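Local coordinates for protein fatty acid CoA ligase (Marinactinospora thermotolerans, PDB 6SQ8) that belongs to the ANL superfamily of AMP-binding enzymes and binds adenosine monophosphate together with 1-ethanoyl-9H-pyrido[3,4-b]indole-3-carboxylic acid, at residues G5-R9 with M178-D183; V439-V443 with V492-F496; E348-R352 with S372-L376; A58-I64 with I198-L202; A84-A90 with R110-L114. All blocks are in the same frame, centred on the assembly; numbering follows the deposited sequence.

Interaction 1. Residues G5-R9 with M178-D183; sequences GYARR and MSACVD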
# COMPACT_ATOMS: atom_id res chain seq x y z
N GLY A 5 -12.05 -11.72 17.62
CA GLY A 5 -12.28 -12.79 16.67
C GLY A 5 -11.22 -12.81 15.57
O GLY A 5 -10.83 -13.90 15.10
N TYR A 6 -10.74 -11.62 15.19
CA TYR A 6 -9.74 -11.46 14.12
C TYR A 6 -8.40 -12.07 14.54
O TYR A 6 -7.91 -12.99 13.88
CB TYR A 6 -9.56 -10.00 13.70
CG TYR A 6 -8.48 -9.83 12.66
CD1 TYR A 6 -8.56 -10.48 11.44
CD2 TYR A 6 -7.35 -9.06 12.91
CE1 TYR A 6 -7.56 -10.38 10.49
CE2 TYR A 6 -6.34 -8.95 11.97
CZ TYR A 6 -6.44 -9.62 10.76
OH TYR A 6 -5.46 -9.51 9.82
N ALA A 7 -7.82 -11.56 15.62
CA ALA A 7 -6.55 -12.07 16.12
C ALA A 7 -6.61 -13.60 16.25
O ALA A 7 -5.68 -14.30 15.87
CB ALA A 7 -6.19 -11.42 17.44
N ARG A 8 -7.73 -14.11 16.78
CA ARG A 8 -7.91 -15.56 16.97
C ARG A 8 -7.93 -16.25 15.60
O ARG A 8 -7.38 -17.32 15.47
CB ARG A 8 -9.19 -15.87 17.77
CG ARG A 8 -9.29 -17.30 18.29
CD ARG A 8 -10.68 -17.72 18.77
NE ARG A 8 -11.54 -18.30 17.73
CZ ARG A 8 -11.93 -19.57 17.69
NH1 ARG A 8 -11.46 -20.45 18.56
NH2 ARG A 8 -12.84 -19.96 16.80
N ARG A 9 -8.58 -15.63 14.60
CA ARG A 9 -8.66 -16.21 13.25
C ARG A 9 -7.25 -16.43 12.70
O ARG A 9 -6.98 -17.47 12.08
CB ARG A 9 -9.44 -15.32 12.28
CG ARG A 9 -9.65 -15.95 10.90
CD ARG A 9 -10.28 -14.98 9.93
NE ARG A 9 -10.38 -15.53 8.59
CZ ARG A 9 -11.20 -15.07 7.65
NH1 ARG A 9 -11.88 -13.95 7.85
NH2 ARG A 9 -11.33 -15.75 6.53
N MET A 178 -10.55 -6.01 9.05
CA MET A 178 -9.30 -6.75 8.82
C MET A 178 -9.60 -8.22 8.54
O MET A 178 -8.89 -8.87 7.77
CB MET A 178 -8.32 -6.65 10.00
CG MET A 178 -7.67 -5.28 10.12
SD MET A 178 -7.19 -4.55 8.52
CE MET A 178 -5.59 -3.88 8.97
N SER A 179 -10.66 -8.75 9.17
CA SER A 179 -11.11 -10.10 8.90
C SER A 179 -11.62 -10.20 7.45
O SER A 179 -11.34 -11.18 6.75
CB SER A 179 -12.17 -10.56 9.87
OG SER A 179 -12.41 -11.97 9.74
N ALA A 180 -12.36 -9.18 6.99
CA ALA A 180 -12.88 -9.15 5.64
C ALA A 180 -11.73 -9.16 4.63
O ALA A 180 -11.83 -9.78 3.57
CB ALA A 180 -13.79 -7.96 5.44
N CYS A 181 -10.62 -8.48 4.98
CA CYS A 181 -9.44 -8.40 4.13
C CYS A 181 -8.86 -9.80 3.89
O CYS A 181 -8.31 -10.04 2.83
CB CYS A 181 -8.37 -7.50 4.74
SG CYS A 181 -8.83 -5.75 4.67
N VAL A 182 -8.98 -10.70 4.85
CA VAL A 182 -8.49 -12.07 4.64
C VAL A 182 -9.31 -12.72 3.52
O VAL A 182 -8.76 -13.38 2.63
CB VAL A 182 -8.50 -12.90 5.94
CG1 VAL A 182 -7.97 -14.31 5.70
CG2 VAL A 182 -7.70 -12.23 7.05
N ASP A 183 -10.62 -12.51 3.55
CA ASP A 183 -11.54 -13.12 2.58
C ASP A 183 -11.27 -12.54 1.18
O ASP A 183 -11.26 -13.27 0.18
CB ASP A 183 -12.99 -12.96 3.02
CG ASP A 183 -13.30 -13.67 4.34
OD1 ASP A 183 -13.08 -14.89 4.41
OD2 ASP A 183 -13.78 -12.98 5.28

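Interaction 2. Residues V439-V443 with V492-F496; sequences VCAAV and VRTWF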
# COMPACT_ATOMS: atom_id res chain seq x y z
N VAL A 439 -0.27 23.07 -18.85
CA VAL A 439 0.07 21.67 -18.69
C VAL A 439 1.59 21.51 -18.80
O VAL A 439 2.20 21.99 -19.75
CB VAL A 439 -0.67 20.83 -19.75
CG1 VAL A 439 -0.40 19.34 -19.57
CG2 VAL A 439 -2.17 21.12 -19.75
N CYS A 440 2.19 20.86 -17.81
CA CYS A 440 3.64 20.66 -17.76
C CYS A 440 3.94 19.18 -17.56
O CYS A 440 3.21 18.50 -16.89
CB CYS A 440 4.26 21.45 -16.61
SG CYS A 440 3.94 23.23 -16.76
N ALA A 441 5.03 18.69 -18.15
CA ALA A 441 5.37 17.30 -18.07
C ALA A 441 6.84 17.15 -17.73
O ALA A 441 7.70 17.65 -18.43
CB ALA A 441 5.05 16.62 -19.38
N ALA A 442 7.10 16.47 -16.62
CA ALA A 442 8.40 15.95 -16.28
C ALA A 442 8.48 14.52 -16.81
O ALA A 442 7.61 13.71 -16.52
CB ALA A 442 8.58 15.97 -14.79
N VAL A 443 9.53 14.23 -17.57
CA VAL A 443 9.64 13.00 -18.30
C VAL A 443 10.97 12.35 -17.96
O VAL A 443 11.98 12.98 -17.94
CB VAL A 443 9.51 13.26 -19.81
CG1 VAL A 443 9.97 12.06 -20.63
CG2 VAL A 443 8.08 13.63 -20.17
N VAL A 492 6.80 18.16 -8.17
CA VAL A 492 6.90 18.37 -9.62
C VAL A 492 6.27 19.73 -9.96
O VAL A 492 6.81 20.47 -10.76
CB VAL A 492 6.25 17.21 -10.41
CG1 VAL A 492 6.12 17.53 -11.89
CG2 VAL A 492 7.04 15.93 -10.24
N ARG A 493 5.16 20.05 -9.31
CA ARG A 493 4.45 21.31 -9.53
C ARG A 493 5.38 22.50 -9.25
O ARG A 493 5.32 23.51 -9.95
CB ARG A 493 3.19 21.38 -8.67
CG ARG A 493 1.91 21.64 -9.45
CD ARG A 493 0.66 21.42 -8.62
NE ARG A 493 -0.01 20.14 -8.86
CZ ARG A 493 -0.25 19.22 -7.93
NH1 ARG A 493 0.21 19.38 -6.70
NH2 ARG A 493 -0.93 18.12 -8.23
N THR A 494 6.25 22.39 -8.23
CA THR A 494 7.14 23.51 -7.83
C THR A 494 8.22 23.77 -8.89
O THR A 494 8.74 24.88 -9.00
CB THR A 494 7.84 23.28 -6.47
OG1 THR A 494 8.91 22.36 -6.64
CG2 THR A 494 6.91 22.79 -5.38
N TRP A 495 8.58 22.73 -9.65
CA TRP A 495 9.60 22.82 -10.69
C TRP A 495 9.17 23.78 -11.81
O TRP A 495 10.02 24.23 -12.56
CB TRP A 495 9.91 21.45 -11.29
CG TRP A 495 10.54 20.47 -10.35
CD1 TRP A 495 11.10 20.74 -9.14
CD2 TRP A 495 10.73 19.07 -10.58
NE1 TRP A 495 11.60 19.59 -8.58
CE2 TRP A 495 11.41 18.55 -9.45
CE3 TRP A 495 10.40 18.19 -11.62
CZ2 TRP A 495 11.73 17.20 -9.34
CZ3 TRP A 495 10.73 16.86 -11.50
CH2 TRP A 495 11.38 16.37 -10.37
N PHE A 496 7.86 24.02 -11.95
CA PHE A 496 7.29 24.72 -13.10
C PHE A 496 6.62 26.04 -12.69
O PHE A 496 5.86 26.61 -13.50
CB PHE A 496 6.28 23.81 -13.83
CG PHE A 496 6.85 22.60 -14.53
CD1 PHE A 496 7.48 22.70 -15.77
CD2 PHE A 496 6.73 21.34 -13.97
CE1 PHE A 496 8.00 21.58 -16.39
CE2 PHE A 496 7.26 20.22 -14.60
CZ PHE A 496 7.88 20.34 -15.82

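Interaction 3. Residues E348-R352 with S372-L376; sequences EVWVR and SGGWL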
# COMPACT_ATOMS: atom_id res chain seq x y z
N GLU A 348 -16.01 10.98 -9.43
CA GLU A 348 -15.36 10.55 -8.20
C GLU A 348 -15.76 9.11 -7.88
O GLU A 348 -16.93 8.76 -7.94
CB GLU A 348 -15.76 11.41 -7.01
CG GLU A 348 -15.31 12.84 -7.09
CD GLU A 348 -15.74 13.67 -5.89
OE1 GLU A 348 -15.40 13.26 -4.76
OE2 GLU A 348 -16.44 14.68 -6.09
N VAL A 349 -14.75 8.31 -7.50
CA VAL A 349 -14.92 6.92 -7.13
C VAL A 349 -15.32 6.87 -5.65
O VAL A 349 -14.60 7.37 -4.79
CB VAL A 349 -13.64 6.13 -7.42
CG1 VAL A 349 -13.74 4.68 -6.97
CG2 VAL A 349 -13.24 6.22 -8.90
N TRP A 350 -16.50 6.31 -5.38
CA TRP A 350 -17.00 6.08 -4.03
C TRP A 350 -17.16 4.58 -3.82
O TRP A 350 -17.53 3.85 -4.74
CB TRP A 350 -18.34 6.79 -3.79
CG TRP A 350 -18.25 8.28 -3.72
CD1 TRP A 350 -18.03 9.11 -4.77
CD2 TRP A 350 -18.43 9.11 -2.57
NE1 TRP A 350 -18.04 10.42 -4.34
CE2 TRP A 350 -18.28 10.45 -3.00
CE3 TRP A 350 -18.69 8.88 -1.22
CZ2 TRP A 350 -18.37 11.54 -2.14
CZ3 TRP A 350 -18.80 9.95 -0.36
CH2 TRP A 350 -18.66 11.26 -0.82
N VAL A 351 -16.90 4.16 -2.58
CA VAL A 351 -16.77 2.77 -2.25
C VAL A 351 -17.58 2.49 -0.97
O VAL A 351 -17.59 3.29 -0.06
CB VAL A 351 -15.27 2.43 -2.10
CG1 VAL A 351 -15.02 1.22 -1.22
CG2 VAL A 351 -14.61 2.26 -3.45
N ARG A 352 -18.28 1.35 -0.95
CA ARG A 352 -18.94 0.79 0.22
C ARG A 352 -18.52 -0.68 0.30
O ARG A 352 -18.71 -1.43 -0.66
CB ARG A 352 -20.46 0.99 0.13
CG ARG A 352 -21.28 0.31 1.23
CD ARG A 352 -22.71 0.81 1.39
NE ARG A 352 -23.61 0.50 0.27
CZ ARG A 352 -24.93 0.78 0.22
NH1 ARG A 352 -25.51 1.52 1.15
NH2 ARG A 352 -25.66 0.29 -0.78
N SER A 372 -20.21 9.18 3.91
CA SER A 372 -21.57 9.65 3.74
C SER A 372 -22.47 8.48 3.32
O SER A 372 -22.35 7.95 2.21
CB SER A 372 -21.63 10.78 2.75
OG SER A 372 -22.96 10.99 2.33
N GLY A 373 -23.33 8.05 4.24
CA GLY A 373 -24.30 7.01 4.00
C GLY A 373 -23.64 5.65 3.93
O GLY A 373 -24.17 4.74 3.31
N GLY A 374 -22.47 5.52 4.57
CA GLY A 374 -21.69 4.28 4.54
C GLY A 374 -20.75 4.19 3.33
O GLY A 374 -20.03 3.20 3.18
N TRP A 375 -20.80 5.22 2.47
CA TRP A 375 -19.95 5.34 1.28
C TRP A 375 -18.72 6.16 1.61
O TRP A 375 -18.82 7.17 2.29
CB TRP A 375 -20.72 5.96 0.10
CG TRP A 375 -21.77 5.05 -0.45
CD1 TRP A 375 -23.06 4.92 -0.01
CD2 TRP A 375 -21.62 4.12 -1.54
NE1 TRP A 375 -23.71 3.96 -0.74
CE2 TRP A 375 -22.86 3.47 -1.69
CE3 TRP A 375 -20.58 3.79 -2.40
CZ2 TRP A 375 -23.08 2.51 -2.68
CZ3 TRP A 375 -20.79 2.83 -3.37
CH2 TRP A 375 -22.03 2.20 -3.51
N LEU A 376 -17.57 5.70 1.12
CA LEU A 376 -16.28 6.37 1.28
C LEU A 376 -15.86 7.02 -0.05
O LEU A 376 -15.93 6.42 -1.10
CB LEU A 376 -15.25 5.34 1.74
CG LEU A 376 -13.79 5.77 1.64
CD1 LEU A 376 -13.54 6.95 2.54
CD2 LEU A 376 -12.86 4.64 2.02

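Interaction 4. Residues A58-I64 with I198-L202; sequences ANTWRAI and IPIPL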
# COMPACT_ATOMS: atom_id res chain seq x y z
N ALA A 58 11.90 -3.47 11.98
CA ALA A 58 12.24 -3.82 10.62
C ALA A 58 11.32 -4.97 10.17
O ALA A 58 10.36 -5.29 10.85
CB ALA A 58 13.70 -4.20 10.58
N ASN A 59 11.62 -5.59 9.03
CA ASN A 59 10.87 -6.74 8.56
C ASN A 59 11.45 -8.00 9.20
O ASN A 59 12.18 -8.73 8.55
CB ASN A 59 10.86 -6.84 7.03
CG ASN A 59 9.86 -5.91 6.38
OD1 ASN A 59 9.52 -4.87 6.95
ND2 ASN A 59 9.38 -6.29 5.20
N THR A 60 11.08 -8.25 10.46
CA THR A 60 11.56 -9.42 11.25
C THR A 60 10.37 -10.29 11.65
O THR A 60 9.26 -9.80 11.77
CB THR A 60 12.27 -8.97 12.53
OG1 THR A 60 11.28 -8.49 13.44
CG2 THR A 60 13.28 -7.88 12.26
N TRP A 61 10.61 -11.58 11.91
CA TRP A 61 9.53 -12.48 12.23
C TRP A 61 8.91 -12.14 13.58
O TRP A 61 7.73 -12.39 13.81
CB TRP A 61 10.00 -13.93 12.16
CG TRP A 61 10.87 -14.38 13.29
CD1 TRP A 61 12.23 -14.45 13.31
CD2 TRP A 61 10.43 -14.92 14.54
NE1 TRP A 61 12.67 -14.98 14.48
CE2 TRP A 61 11.59 -15.29 15.26
CE3 TRP A 61 9.18 -15.13 15.14
CZ2 TRP A 61 11.53 -15.83 16.54
CZ3 TRP A 61 9.12 -15.66 16.41
CH2 TRP A 61 10.28 -16.01 17.09
N ARG A 62 9.69 -11.57 14.48
CA ARG A 62 9.17 -11.20 15.80
C ARG A 62 8.17 -10.04 15.66
O ARG A 62 7.25 -9.92 16.44
CB ARG A 62 10.29 -10.86 16.78
CG ARG A 62 10.95 -12.09 17.40
CD ARG A 62 12.03 -11.68 18.40
NE ARG A 62 12.73 -12.83 18.97
CZ ARG A 62 13.66 -13.53 18.33
NH1 ARG A 62 14.05 -13.20 17.11
NH2 ARG A 62 14.20 -14.60 18.90
N ALA A 63 8.35 -9.20 14.65
CA ALA A 63 7.46 -8.05 14.45
C ALA A 63 6.07 -8.52 14.00
O ALA A 63 5.07 -7.81 14.20
CB ALA A 63 8.07 -7.07 13.47
N ILE A 64 6.03 -9.69 13.35
CA ILE A 64 4.80 -10.35 12.93
C ILE A 64 4.01 -10.74 14.19
O ILE A 64 2.77 -10.47 14.29
CB ILE A 64 5.09 -11.56 12.02
CG1 ILE A 64 5.66 -11.13 10.67
CG2 ILE A 64 3.86 -12.43 11.84
CD1 ILE A 64 6.00 -12.27 9.75
N ILE A 198 7.35 -11.08 1.18
CA ILE A 198 6.96 -9.76 1.57
C ILE A 198 8.20 -8.90 1.77
O ILE A 198 8.80 -8.92 2.83
CB ILE A 198 6.09 -9.79 2.84
CG1 ILE A 198 4.94 -10.79 2.66
CG2 ILE A 198 5.58 -8.39 3.16
CD1 ILE A 198 3.88 -10.71 3.71
N PRO A 199 8.57 -8.11 0.75
CA PRO A 199 9.64 -7.12 0.86
C PRO A 199 9.16 -5.69 1.14
O PRO A 199 9.98 -4.79 1.21
CB PRO A 199 10.22 -7.21 -0.55
CG PRO A 199 9.00 -7.36 -1.43
CD PRO A 199 8.01 -8.15 -0.61
N ILE A 200 7.85 -5.48 1.27
CA ILE A 200 7.34 -4.19 1.67
C ILE A 200 7.30 -4.14 3.20
O ILE A 200 7.25 -5.17 3.84
CB ILE A 200 5.97 -3.89 1.05
CG1 ILE A 200 4.88 -4.86 1.52
CG2 ILE A 200 6.07 -3.86 -0.46
CD1 ILE A 200 3.54 -4.66 0.85
N PRO A 201 7.33 -2.95 3.83
CA PRO A 201 7.45 -2.86 5.28
C PRO A 201 6.27 -3.52 6.00
O PRO A 201 5.12 -3.35 5.58
CB PRO A 201 7.44 -1.35 5.55
CG PRO A 201 7.85 -0.72 4.25
CD PRO A 201 7.26 -1.62 3.20
N LEU A 202 6.57 -4.25 7.09
CA LEU A 202 5.57 -4.90 7.94
C LEU A 202 4.72 -3.88 8.70
O LEU A 202 3.71 -4.25 9.30
CB LEU A 202 6.29 -5.83 8.92
CG LEU A 202 6.78 -7.16 8.34
CD1 LEU A 202 7.45 -8.01 9.43
CD2 LEU A 202 5.63 -7.93 7.67

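Interaction 5. Residues A84-A90 with R110-L114; sequences AAVTEQA and RAADL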
# COMPACT_ATOMS: atom_id res chain seq x y z
N ALA A 84 9.16 7.26 7.14
CA ALA A 84 8.60 8.50 7.68
C ALA A 84 9.67 9.25 8.49
O ALA A 84 10.57 8.64 9.08
CB ALA A 84 7.38 8.21 8.51
N ALA A 85 9.53 10.58 8.49
CA ALA A 85 10.39 11.47 9.25
C ALA A 85 10.08 11.32 10.74
O ALA A 85 8.99 10.90 11.12
CB ALA A 85 10.17 12.90 8.80
N VAL A 86 11.06 11.68 11.58
CA VAL A 86 10.96 11.55 13.03
C VAL A 86 9.79 12.39 13.55
O VAL A 86 9.10 11.98 14.49
CB VAL A 86 12.29 11.90 13.72
CG1 VAL A 86 12.80 13.28 13.33
CG2 VAL A 86 12.17 11.78 15.23
N THR A 87 9.56 13.57 12.96
CA THR A 87 8.51 14.50 13.45
C THR A 87 7.12 13.92 13.13
O THR A 87 6.22 13.99 13.97
CB THR A 87 8.77 15.95 13.00
OG1 THR A 87 8.38 16.10 11.63
CG2 THR A 87 10.21 16.37 13.13
N GLU A 88 6.94 13.32 11.94
CA GLU A 88 5.69 12.64 11.52
C GLU A 88 5.42 11.42 12.41
O GLU A 88 4.30 11.24 12.89
CB GLU A 88 5.74 12.24 10.04
N GLN A 89 6.43 10.57 12.62
CA GLN A 89 6.33 9.38 13.49
C GLN A 89 5.90 9.81 14.90
O GLN A 89 5.02 9.20 15.49
CB GLN A 89 7.65 8.62 13.57
CG GLN A 89 7.98 7.78 12.33
CD GLN A 89 9.33 7.11 12.44
OE1 GLN A 89 10.08 7.30 13.40
NE2 GLN A 89 9.66 6.27 11.47
N ALA A 90 6.52 10.88 15.42
CA ALA A 90 6.31 11.36 16.79
C ALA A 90 4.87 11.88 16.97
O ALA A 90 4.23 11.58 17.99
CB ALA A 90 7.32 12.42 17.12
N ARG A 110 16.51 5.78 16.49
CA ARG A 110 15.26 6.45 16.14
C ARG A 110 14.31 6.47 17.34
O ARG A 110 13.58 7.44 17.54
CB ARG A 110 14.63 5.79 14.91
CG ARG A 110 13.29 6.38 14.51
CD ARG A 110 13.29 7.89 14.27
NE ARG A 110 14.08 8.27 13.11
CZ ARG A 110 13.61 8.39 11.87
NH1 ARG A 110 12.33 8.18 11.62
NH2 ARG A 110 14.43 8.70 10.88
N ALA A 111 14.31 5.39 18.13
CA ALA A 111 13.43 5.30 19.29
C ALA A 111 13.76 6.43 20.28
O ALA A 111 12.87 7.08 20.82
CB ALA A 111 13.54 3.93 19.95
N ALA A 112 15.06 6.63 20.52
CA ALA A 112 15.56 7.65 21.43
C ALA A 112 15.15 9.03 20.90
O ALA A 112 14.53 9.82 21.61
CB ALA A 112 17.06 7.52 21.57
N ASP A 113 15.47 9.28 19.63
CA ASP A 113 15.08 10.48 18.89
C ASP A 113 13.60 10.79 19.15
O ASP A 113 13.24 11.93 19.47
CB ASP A 113 15.37 10.27 17.41
CG ASP A 113 15.70 11.51 16.61
OD1 ASP A 113 15.24 12.61 17.02
OD2 ASP A 113 16.35 11.34 15.55
N LEU A 114 12.74 9.77 19.00
CA LEU A 114 11.28 9.89 19.15
C LEU A 114 10.94 10.33 20.57
O LEU A 114 10.07 11.19 20.77
CB LEU A 114 10.61 8.55 18.82
CG LEU A 114 10.36 8.30 17.33
CD1 LEU A 114 9.99 6.86 17.05
CD2 LEU A 114 9.29 9.23 16.78

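Interaction 1. Residues G5-R9 with M178-D183
Packing of a short terminal helix on a longer one illustrates how one helical turn can join apolar and ionic anchors. In this AMP-binding domain the first helix, 5-13, lies on helix 175-189; the axes of the two segments approach to 10.0 Å at 39°. Met178 CB sits over the face of the Tyr6 ring, 3.6 Å from the centroid, in a CH-pi contact, while the end of its side chain leads away; the side chain comes to about 5 Å from the bound 1-ethanoyl-9H-pyrido[3,4-b]indole-3-carboxylic acid. Ser179 lies opposite Tyr6 and accepts a hydrogen bond at OG from Arg9 NH1 (2.8 Å). Val182, one turn on, serves both residues, with CG2 at the edge of the Tyr6 ring and CG1 under the Arg9 guanidinium. Tyr6 OH is engaged by Gln211 of helix 205-215. Asp183 closes the series with a salt bridge on the more exposed side. Arg9 NH2 donates to Asp183 OD1 at 2.9 Å. A weak bond joins Arg9 NH1 to Asp183 OD2 at 3.3 Å.

Interaction 2. Residues V439-V443 with V492-F496
The Phe496 ring lies flat against Cys440, whose CB stands 3.4 Å from the ring centroid and only 8° off its normal, a CH-pi contact. Here the end of the chain folds back onto the three-stranded sheet of the AMP-binding C-terminal domain, helix 489-494 and the residues after it meeting the central strand 438-445. A strand exposes alternate side chains to one face, and Cys440 and Ala442 are the two that point to the chain end, whereas Ala441 turns away toward Pro470. The small size of Ala442 leaves room for three larger neighbours around its CB: Val492 CG1 at 4.1 Å, Trp495 CZ3 at 4.0 Å with the indole edge turned to it, and Phe496 CE2 at 4.5 Å. Phe496 also touches both flanking strands, at Val430 and at Arg472 and Glu474. The side chains that meet are apolar apart from the thiol, and the strand backbone also reaches the ring, with Ala441 O 3.8 Å from Phe496 CZ; Cys440 SG adds an oblique sulfur-aromatic approach, 4.2 Å from the Phe496 centroid.

Interaction 3. Residues E348-R352 with S372-L376
Backbone pairing sets the frame: strand 347-352 runs antiparallel to strand 375-378, and Val351 and Leu376 form a hydrogen-bonded pair, with Val351 N to Leu376 O at 2.9 Å and Leu376 N to Val351 O at 2.7 Å. Just before this pair the chain reverses through a type I' turn from Ser372 to Trp375, the classic link of a two-residue beta hairpin. Gly373 and Gly374 occupy its corners at positive phi, and Ser372 and Trp375 bond to each other through both N and O. Side chains then separate by face. Val351 and Leu376 lie together on the buried side. On the other, Trp375 occupies the space between Trp350 and Arg352: Trp350 CE3 meets Trp375 CB at 3.8 Å, and Arg352 CB sits over the six-membered ring of Trp375, 3.7 Å from its centroid, in a CH-pi contact. The guanidinium stays against the indole, with Arg352 CZ 3.5 Å from Trp375 NE1, and forms a salt bridge with Glu330. Strand 330-334 flanks the other edge of strand 347-352 and supplies Arg334, which makes cation-pi contacts with both tryptophans, while strand 380-384 also pairs with 347-352, near Val349.

Interaction 4. Residues A58-I64 with I198-L202
A side-chain amide can stand in for a strand when two loops have to be joined, and the segment 58-64 shows how. Ala58 faces away and adds little, although Ala58 O lies 4.2 Å from Leu202 CD1. Asn59, at the centre of an inverse gamma turn, does the polar work. Its OD1 accepts from Leu202 N at 3.0 Å and its ND2 donates to Ile200 O at 2.8 Å, so one amide group reads a donor and an acceptor that flank Pro201; the proline has no NH of its own to offer. ND2 also has a weak bond to Leu223 O. Thr60 turns its side chain away and caps helix 61-72: OG1 accepts from Ala63 N at 3.2 Å and has a further partner in Glu104. Its carbonyl O nevertheless comes within 3.5 Å of Leu202 CD1. On the first helical turn Ala63 CB and Ile64 CG1 meet that same methyl, Leu202 CD1, at 4.2 and 3.8 Å, so the leucine is enclosed by the chain as it turns into the helix; Leu222 of strand 219-222 packs on it as well. Each segment includes the connection from a parallel strand to the next helix, 52-56 to 61-72 and 195-198 to 205-215, and the contact thus joins the strand-to-helix loops of two different sheets, an arrangement in keeping with the layered alpha/beta architecture of AMP-binding domains.

Interaction 5. Residues A84-A90 with R110-L114
Arg110 does not extend but curls: after a t chi1, both chi2 and chi3 adopt p, which folds the guanidinium back toward the start of helix 86-95. There NH1 donates twice, to Ala84 O at 3.1 Å and to Gln89 OE1 at 3.0 Å, both acceptors lying near the guanidinium plane, while one face of the group rests over Val86 N. Gln89, with chi1 m and chi2 t, reaches back along its own helix to meet this arginine, and its amide is oriented by two partners, since NE2 bonds to Arg81 O while OE1 accepts the hydrogen bond from Arg110 NH1. The two helices each connect strands of the parallel sheet that follow one another in sequence, 86-95 leading from 76-79 to 98-103 and 108-117 from 98-103 to 122-125, as in consecutive beta-alpha-beta crossovers, the first passing over 52-56. Their segments cross at -67° with axes 10.1 Å apart. Leu114, in the m,t rotamer, leaves its helix sideways, yet its end swings across so that CD2 lies 3.5 Å from Ala90 N and 3.6 Å from Val86 O. Small Ala90 allows this approach; its CA and that of Leu114 are 5.7 Å apart. Leu56 of strand 52-56 also touches both Arg110 and Leu114. Val86, with chi1 p, has CG2 4.1 Å from Leu114 CD2 and 3.6 Å from Asp113 OD1.

Overall arrangement
Chemistry follows burial across these contacts. Interaction 2 is the most enclosed and relies on apolar and aromatic packing, whereas interactions 1 and 5 join helix pairs, by a largely buried apolar patch in interaction 1 and a partly buried one in interaction 5, with an arginine at the more open side, paired with a carboxylate in the first and with neutral oxygens in the second. Interaction 3 alone is built on strand pairing, with one buried face and one more open. Interaction 4 combines a side-chain amide with a buried leucine. Interactions 1 and 4 both touch helix 205-215, and interactions 4 and 5 both adjoin strand 52-56 or its end. Interaction 2 stands apart in the C-terminal domain, its centre about 43 Å from that of interaction 1.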